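Local coordinates for mannitol dehydrogenase (PDB 1M2W) that catalyses the NAD-dependent oxidation of D-mannitol at C2, the mannitol 2-dehydrogenase reaction, at the nicotinamide-adenine-dinucleotide and D-mannitol site. Sequence-based numbering; all coordinates share one arbitrary frame.

The nicotinamide-adenine-dinucleotide and D-mannitol site. Residues 33, 35-37, 66, 69, 130-133, 189-191, 229-233, 295, 300, 303, 373, 381, 385. With NAD (nicotinamide-adenine-dinucleotide), chain B; MTL (D-mannitol), chain C.
The Rossmann glycine loop of this polyol dehydrogenase, Gly33 to Phe37, carries the NAD diphosphate at the start of helix 36-40, where the amides of Gly36 and Phe37 each donate to one phosphate, through O2A and O2N. D-mannitol lies beyond the nicotinamide, almost wholly enclosed, with protein hiding 253 of its 259 Å². Packing is tightest at the nicotinamide. Phe37, its CG anti to the backbone N (chi1 -173°), lays its ring flat over one face of the NAD nicotinamide ring, the planes 3° apart and the centroids 3.4 Å from each other. On the polyol side, Lys295 NZ reaches the O2 hydroxyl of mannitol at 2.8 Å, as expected for the general base of this family. Its chain bends at chi2, and its amino group is held in place by Val229 O, nearly along the C=O axis, and by Asn300 OD1, on a lone pair in the carbonyl plane. Asn300 turns its other amide end to the substrate: ND2 spans mannitol O2 and O5, both close to the amide plane, the bond to O2 being nearly straight (170° at H). An alanine here would remove both bonds and the brace on Lys295, and would probably let the lysine nitrogen and the reacting hydroxyl drift out of register. His303 ND1 meets O5 at 2.7 Å, while Arg373, bent at chi3, sends NH1 to O4 and NH2 to O3 of mannitol. O3 in turn donates to the carboxamide O7N of NAD, linking substrate to cofactor. The cofactor is less completely enclosed, with 594 of its 756 Å² hidden, and its adenosine end appears more loosely held. Asp69 OD1 accepts the ribose hydroxyl O2B at 2.9 Å on its syn lone pair. The adenine lies between Ile131, whose CB stands 3.8 Å from the centroid of the six-membered ring, and the poorly ordered Arg66, with NE over the five-membered ring. A water joins adenine N3A to Asp69 OD2.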
loop_
_atom_site.group_PDB
_atom_site.type_symbol
_atom_site.label_atom_id
_atom_site.label_comp_id
_atom_site.label_asym_id
_atom_site.label_seq_id
_atom_site.Cartn_x
_atom_site.Cartn_y
_atom_site.Cartn_z
ATOM N N GLY A 33 10.654 4.452 -1.596
ATOM C CA GLY A 33 9.588 4.455 -0.592
ATOM C C GLY A 33 9.882 3.391 0.445
ATOM O O GLY A 33 9.209 2.359 0.474
ATOM N N GLY A 35 9.256 2.034 3.506
ATOM C CA GLY A 35 8.364 2.084 4.638
ATOM C C GLY A 35 8.214 0.701 5.252
ATOM O O GLY A 35 9.048 -0.214 5.029
ATOM N N GLY A 36 7.143 0.535 6.003
ATOM C CA GLY A 36 6.917 -0.744 6.665
ATOM C C GLY A 36 6.636 -1.851 5.655
ATOM O O GLY A 36 7.221 -2.945 5.710
ATOM N N PHE A 37 5.778 -1.571 4.694
ATOM C CA PHE A 37 5.408 -2.653 3.780
ATOM C C PHE A 37 6.568 -3.184 2.967
ATOM O O PHE A 37 6.724 -4.410 2.812
ATOM C CB PHE A 37 4.285 -2.248 2.829
ATOM C CG PHE A 37 3.796 -3.397 1.999
ATOM C CD1 PHE A 37 3.227 -4.533 2.634
ATOM C CD2 PHE A 37 3.923 -3.385 0.608
ATOM C CE1 PHE A 37 2.793 -5.632 1.856
ATOM C CE2 PHE A 37 3.504 -4.461 -0.158
ATOM C CZ PHE A 37 2.934 -5.591 0.460
ATOM N N ARG A 66 11.410 12.071 0.226
ATOM C CA ARG A 66 10.790 13.064 1.111
ATOM C C ARG A 66 11.596 13.375 2.357
ATOM O O ARG A 66 12.316 12.539 2.865
ATOM C CB ARG A 66 9.409 12.558 1.516
ATOM C CG ARG A 66 8.591 12.131 0.344
ATOM C CD ARG A 66 7.313 11.446 0.782
ATOM N NE ARG A 66 6.174 12.029 0.085
ATOM C CZ ARG A 66 5.089 12.495 0.694
ATOM N NH1 ARG A 66 4.994 12.439 2.021
ATOM N NH2 ARG A 66 4.108 13.034 -0.022
ATOM N N ASP A 69 11.780 10.965 5.178
ATOM C CA ASP A 69 12.600 9.763 4.995
ATOM C C ASP A 69 13.968 9.800 5.645
ATOM O O ASP A 69 14.634 8.772 5.715
ATOM C CB ASP A 69 12.790 9.460 3.498
ATOM C CG ASP A 69 11.462 9.194 2.784
ATOM O OD1 ASP A 69 10.575 8.602 3.420
ATOM O OD2 ASP A 69 11.284 9.563 1.603
ATOM N N THR A 130 7.047 1.613 -3.557
ATOM C CA THR A 130 5.865 1.642 -2.668
ATOM C C THR A 130 5.711 3.176 -2.456
ATOM O O THR A 130 6.278 3.762 -1.524
ATOM C CB THR A 130 5.978 0.891 -1.322
ATOM O OG1 THR A 130 7.172 1.238 -0.633
ATOM C CG2 THR A 130 5.911 -0.599 -1.580
ATOM N N ILE A 131 4.988 3.815 -3.368
ATOM C CA ILE A 131 4.814 5.270 -3.311
ATOM C C ILE A 131 3.365 5.680 -2.964
ATOM O O ILE A 131 2.977 6.847 -3.125
ATOM C CB ILE A 131 5.252 5.912 -4.653
ATOM C CG1 ILE A 131 4.394 5.351 -5.814
ATOM C CG2 ILE A 131 6.789 5.678 -4.875
ATOM C CD1 ILE A 131 4.603 6.072 -7.173
ATOM N N THR A 132 2.613 4.703 -2.441
ATOM C CA THR A 132 1.213 4.788 -1.991
ATOM C C THR A 132 0.201 4.741 -3.131
ATOM O O THR A 132 0.525 4.967 -4.306
ATOM C CB THR A 132 0.897 6.029 -1.118
ATOM O OG1 THR A 132 0.754 7.164 -1.974
ATOM C CG2 THR A 132 1.984 6.256 -0.020
ATOM N N GLU A 133 -1.046 4.431 -2.776
ATOM C CA GLU A 133 -2.099 4.299 -3.763
ATOM C C GLU A 133 -2.333 5.527 -4.638
ATOM O O GLU A 133 -2.753 5.404 -5.780
ATOM C CB GLU A 133 -3.410 3.916 -3.074
ATOM C CG GLU A 133 -3.339 2.498 -2.425
ATOM C CD GLU A 133 -2.752 2.515 -1.017
ATOM O OE1 GLU A 133 -2.325 3.580 -0.513
ATOM O OE2 GLU A 133 -2.715 1.434 -0.392
ATOM N N CYS A 189 4.817 -2.048 -6.227
ATOM C CA CYS A 189 4.380 -2.920 -5.139
ATOM C C CYS A 189 3.284 -2.201 -4.321
ATOM O O CYS A 189 3.090 -2.465 -3.133
ATOM C CB CYS A 189 5.546 -3.289 -4.234
ATOM S SG CYS A 189 6.777 -4.355 -5.077
ATOM N N ASP A 190 2.595 -1.270 -4.977
ATOM C CA ASP A 190 1.458 -0.596 -4.342
ATOM C C ASP A 190 0.179 -1.323 -4.674
ATOM O O ASP A 190 0.108 -2.056 -5.676
ATOM C CB ASP A 190 1.355 0.861 -4.809
ATOM C CG ASP A 190 2.452 1.712 -4.203
ATOM O OD1 ASP A 190 2.468 1.837 -2.950
ATOM O OD2 ASP A 190 3.294 2.244 -4.964
ATOM N N ASN A 191 -0.846 -1.100 -3.855
ATOM C CA ASN A 191 -2.160 -1.725 -4.074
ATOM C C ASN A 191 -3.059 -1.037 -5.045
ATOM O O ASN A 191 -3.916 -0.257 -4.626
ATOM C CB ASN A 191 -2.964 -1.759 -2.786
ATOM C CG ASN A 191 -2.327 -2.557 -1.776
ATOM O OD1 ASN A 191 -2.114 -3.737 -1.994
ATOM N ND2 ASN A 191 -2.007 -1.943 -0.627
ATOM N N VAL A 229 -0.006 -7.846 -3.969
ATOM C CA VAL A 229 0.907 -7.919 -2.842
ATOM C C VAL A 229 0.082 -7.910 -1.557
ATOM O O VAL A 229 -0.898 -7.200 -1.486
ATOM C CB VAL A 229 1.860 -6.696 -2.846
ATOM C CG1 VAL A 229 2.768 -6.787 -4.105
ATOM C CG2 VAL A 229 1.048 -5.388 -2.875
ATOM N N ASP A 230 0.486 -8.681 -0.549
ATOM C CA ASP A 230 -0.332 -8.746 0.669
ATOM C C ASP A 230 0.464 -9.074 1.942
ATOM O O ASP A 230 1.152 -10.097 1.994
ATOM C CB ASP A 230 -1.411 -9.857 0.480
ATOM C CG ASP A 230 -2.478 -9.903 1.606
ATOM O OD1 ASP A 230 -2.483 -9.019 2.492
ATOM O OD2 ASP A 230 -3.321 -10.835 1.594
ATOM N N ARG A 231 0.407 -8.166 2.927
ATOM C CA ARG A 231 0.949 -8.422 4.252
ATOM C C ARG A 231 0.539 -7.239 5.138
ATOM O O ARG A 231 0.920 -6.100 4.855
ATOM C CB ARG A 231 2.471 -8.548 4.286
ATOM C CG ARG A 231 2.918 -9.102 5.671
ATOM C CD ARG A 231 4.348 -9.570 5.716
ATOM N NE ARG A 231 4.478 -10.708 6.640
ATOM C CZ ARG A 231 5.574 -11.444 6.780
ATOM N NH1 ARG A 231 6.668 -11.172 6.085
ATOM N NH2 ARG A 231 5.565 -12.509 7.590
ATOM N N ILE A 232 -0.268 -7.498 6.180
ATOM C CA ILE A 232 -0.691 -6.413 7.058
ATOM C C ILE A 232 0.513 -5.967 7.885
ATOM O O ILE A 232 1.172 -6.768 8.559
ATOM C CB ILE A 232 -1.854 -6.866 7.926
ATOM C CG1 ILE A 232 -3.074 -7.146 7.010
ATOM C CG2 ILE A 232 -2.183 -5.803 8.994
ATOM C CD1 ILE A 232 -4.205 -7.889 7.752
ATOM N N THR A 233 0.794 -4.672 7.815
ATOM C CA THR A 233 1.957 -4.071 8.489
ATOM C C THR A 233 1.527 -2.760 9.167
ATOM O O THR A 233 1.345 -1.740 8.502
ATOM C CB THR A 233 3.056 -3.759 7.397
ATOM O OG1 THR A 233 3.320 -4.966 6.651
ATOM C CG2 THR A 233 4.380 -3.297 8.048
ATOM N N LYS A 295 -8.092 -9.858 -3.865
ATOM C CA LYS A 295 -7.490 -9.262 -2.673
ATOM C C LYS A 295 -7.842 -7.797 -2.448
ATOM O O LYS A 295 -8.177 -7.373 -1.328
ATOM C CB LYS A 295 -5.961 -9.508 -2.686
ATOM C CG LYS A 295 -5.229 -9.090 -1.381
ATOM C CD LYS A 295 -4.633 -7.671 -1.603
ATOM C CE LYS A 295 -4.100 -7.059 -0.282
ATOM N NZ LYS A 295 -3.372 -5.729 -0.635
ATOM N N ASN A 300 -8.779 -5.096 0.955
ATOM C CA ASN A 300 -8.687 -3.628 1.067
ATOM C C ASN A 300 -10.087 -2.976 1.139
ATOM O O ASN A 300 -10.305 -1.973 1.854
ATOM C CB ASN A 300 -7.833 -3.108 -0.102
ATOM C CG ASN A 300 -6.408 -3.580 -0.034
ATOM O OD1 ASN A 300 -5.965 -4.348 -0.887
ATOM N ND2 ASN A 300 -5.650 -3.110 0.975
ATOM N N HIS A 303 -11.332 -3.434 4.683
ATOM C CA HIS A 303 -10.643 -2.476 5.554
ATOM C C HIS A 303 -11.349 -1.096 5.502
ATOM O O HIS A 303 -11.603 -0.470 6.558
ATOM C CB HIS A 303 -9.176 -2.302 5.099
ATOM C CG HIS A 303 -8.176 -3.010 5.968
ATOM N ND1 HIS A 303 -6.855 -3.148 5.593
ATOM C CD2 HIS A 303 -8.300 -3.645 7.163
ATOM C CE1 HIS A 303 -6.200 -3.831 6.524
ATOM N NE2 HIS A 303 -7.054 -4.147 7.490
ATOM N N ARG A 373 -4.153 4.299 10.550
ATOM C CA ARG A 373 -3.400 3.891 9.373
ATOM C C ARG A 373 -4.342 3.504 8.209
ATOM O O ARG A 373 -4.182 3.966 7.066
ATOM C CB ARG A 373 -2.519 2.660 9.707
ATOM C CG ARG A 373 -1.627 2.244 8.552
ATOM C CD ARG A 373 -0.933 0.928 8.856
ATOM N NE ARG A 373 -1.850 -0.226 8.743
ATOM C CZ ARG A 373 -2.192 -0.789 7.587
ATOM N NH1 ARG A 373 -1.697 -0.297 6.423
ATOM N NH2 ARG A 373 -2.980 -1.862 7.580
ATOM N N LYS A 381 -7.510 6.167 -1.620
ATOM C CA LYS A 381 -7.920 4.757 -1.499
ATOM C C LYS A 381 -9.307 4.427 -2.057
ATOM O O LYS A 381 -9.504 3.339 -2.627
ATOM C CB LYS A 381 -7.854 4.319 -0.033
ATOM C CG LYS A 381 -6.412 4.194 0.507
ATOM C CD LYS A 381 -6.395 3.999 2.040
ATOM C CE LYS A 381 -4.949 3.787 2.571
ATOM N NZ LYS A 381 -5.010 3.801 4.079
ATOM N N PHE A 385 -10.064 0.928 -3.905
ATOM C CA PHE A 385 -10.601 -0.165 -3.081
ATOM C C PHE A 385 -12.097 -0.385 -3.069
ATOM O O PHE A 385 -12.563 -1.499 -2.833
ATOM C CB PHE A 385 -10.219 0.079 -1.599
ATOM C CG PHE A 385 -8.721 0.157 -1.315
ATOM C CD1 PHE A 385 -8.301 0.523 -0.042
ATOM C CD2 PHE A 385 -7.753 -0.163 -2.278
ATOM C CE1 PHE A 385 -6.927 0.578 0.303
ATOM C CE2 PHE A 385 -6.360 -0.123 -1.958
ATOM C CZ PHE A 385 -5.950 0.253 -0.651
HETATM P PA NAD B . 4.855 3.825 5.421
HETATM O O1A NAD B . 4.117 4.995 5.823
HETATM O O2A NAD B . 5.673 2.936 6.373
HETATM O O5B NAD B . 5.852 4.241 4.217
HETATM C C5B NAD B . 5.295 4.874 3.034
HETATM C C4B NAD B . 6.585 5.095 2.190
HETATM O O4B NAD B . 6.141 5.741 0.913
HETATM C C3B NAD B . 7.562 6.148 2.758
HETATM O O3B NAD B . 8.821 5.744 2.250
HETATM C C2B NAD B . 7.053 7.455 2.168
HETATM O O2B NAD B . 7.937 8.584 2.259
HETATM C C1B NAD B . 6.810 7.001 0.729
HETATM N N9A NAD B . 5.963 7.899 -0.013
HETATM C C8A NAD B . 4.748 8.491 0.287
HETATM N N7A NAD B . 4.264 9.246 -0.690
HETATM C C5A NAD B . 5.243 9.127 -1.685
HETATM C C6A NAD B . 5.285 9.691 -2.962
HETATM N N6A NAD B . 4.349 10.477 -3.502
HETATM N N1A NAD B . 6.422 9.404 -3.763
HETATM C C2A NAD B . 7.463 8.581 -3.290
HETATM N N3A NAD B . 7.448 7.988 -2.025
HETATM C C4A NAD B . 6.300 8.304 -1.261
HETATM O O3 NAD B . 3.827 2.854 4.685
HETATM P PN NAD B . 3.822 1.321 4.240
HETATM O O1N NAD B . 3.259 0.439 5.300
HETATM O O2N NAD B . 5.190 1.032 3.782
HETATM O O5D NAD B . 2.767 1.372 3.005
HETATM C C5D NAD B . 3.299 1.883 1.736
HETATM C C4D NAD B . 2.495 1.378 0.562
HETATM O O4D NAD B . 2.721 -0.006 0.191
HETATM C C3D NAD B . 0.934 1.538 0.622
HETATM O O3D NAD B . 0.520 2.858 0.359
HETATM C C2D NAD B . 0.405 0.457 -0.340
HETATM O O2D NAD B . 0.200 0.825 -1.735
HETATM C C1D NAD B . 1.426 -0.652 -0.154
HETATM N N1N NAD B . 1.036 -1.619 0.907
HETATM C C2N NAD B . 1.031 -1.423 2.335
HETATM C C3N NAD B . 0.561 -2.513 3.110
HETATM C C7N NAD B . 0.464 -2.386 4.631
HETATM O O7N NAD B . -0.132 -3.356 5.325
HETATM N N7N NAD B . 0.913 -1.271 5.145
HETATM C C4N NAD B . 0.121 -3.730 2.471
HETATM C C5N NAD B . 0.169 -3.849 1.060
HETATM C C6N NAD B . 0.614 -2.815 0.277
HETATM O O1 MTL C . -1.938 -6.472 2.432
HETATM C C1 MTL C . -2.887 -5.737 3.230
HETATM C C2 MTL C . -2.683 -4.255 2.922
HETATM O O2 MTL C . -2.901 -3.970 1.511
HETATM C C3 MTL C . -3.581 -3.389 3.812
HETATM O O3 MTL C . -3.063 -3.479 5.172
HETATM C C4 MTL C . -3.546 -1.914 3.339
HETATM O O4 MTL C . -2.311 -1.302 3.727
HETATM C C5 MTL C . -4.698 -1.138 3.978
HETATM O O5 MTL C . -5.947 -1.634 3.498
HETATM C C6 MTL C . -4.590 0.403 3.669
HETATM O O6 MTL C . -5.810 1.017 4.076
HETATM O O HOH W 1 7.080 0.593 2.179
HETATM O O HOH W 2 10.364 8.099 -0.757
HETATM O O HOH W 3 -1.590 0.816 2.201
#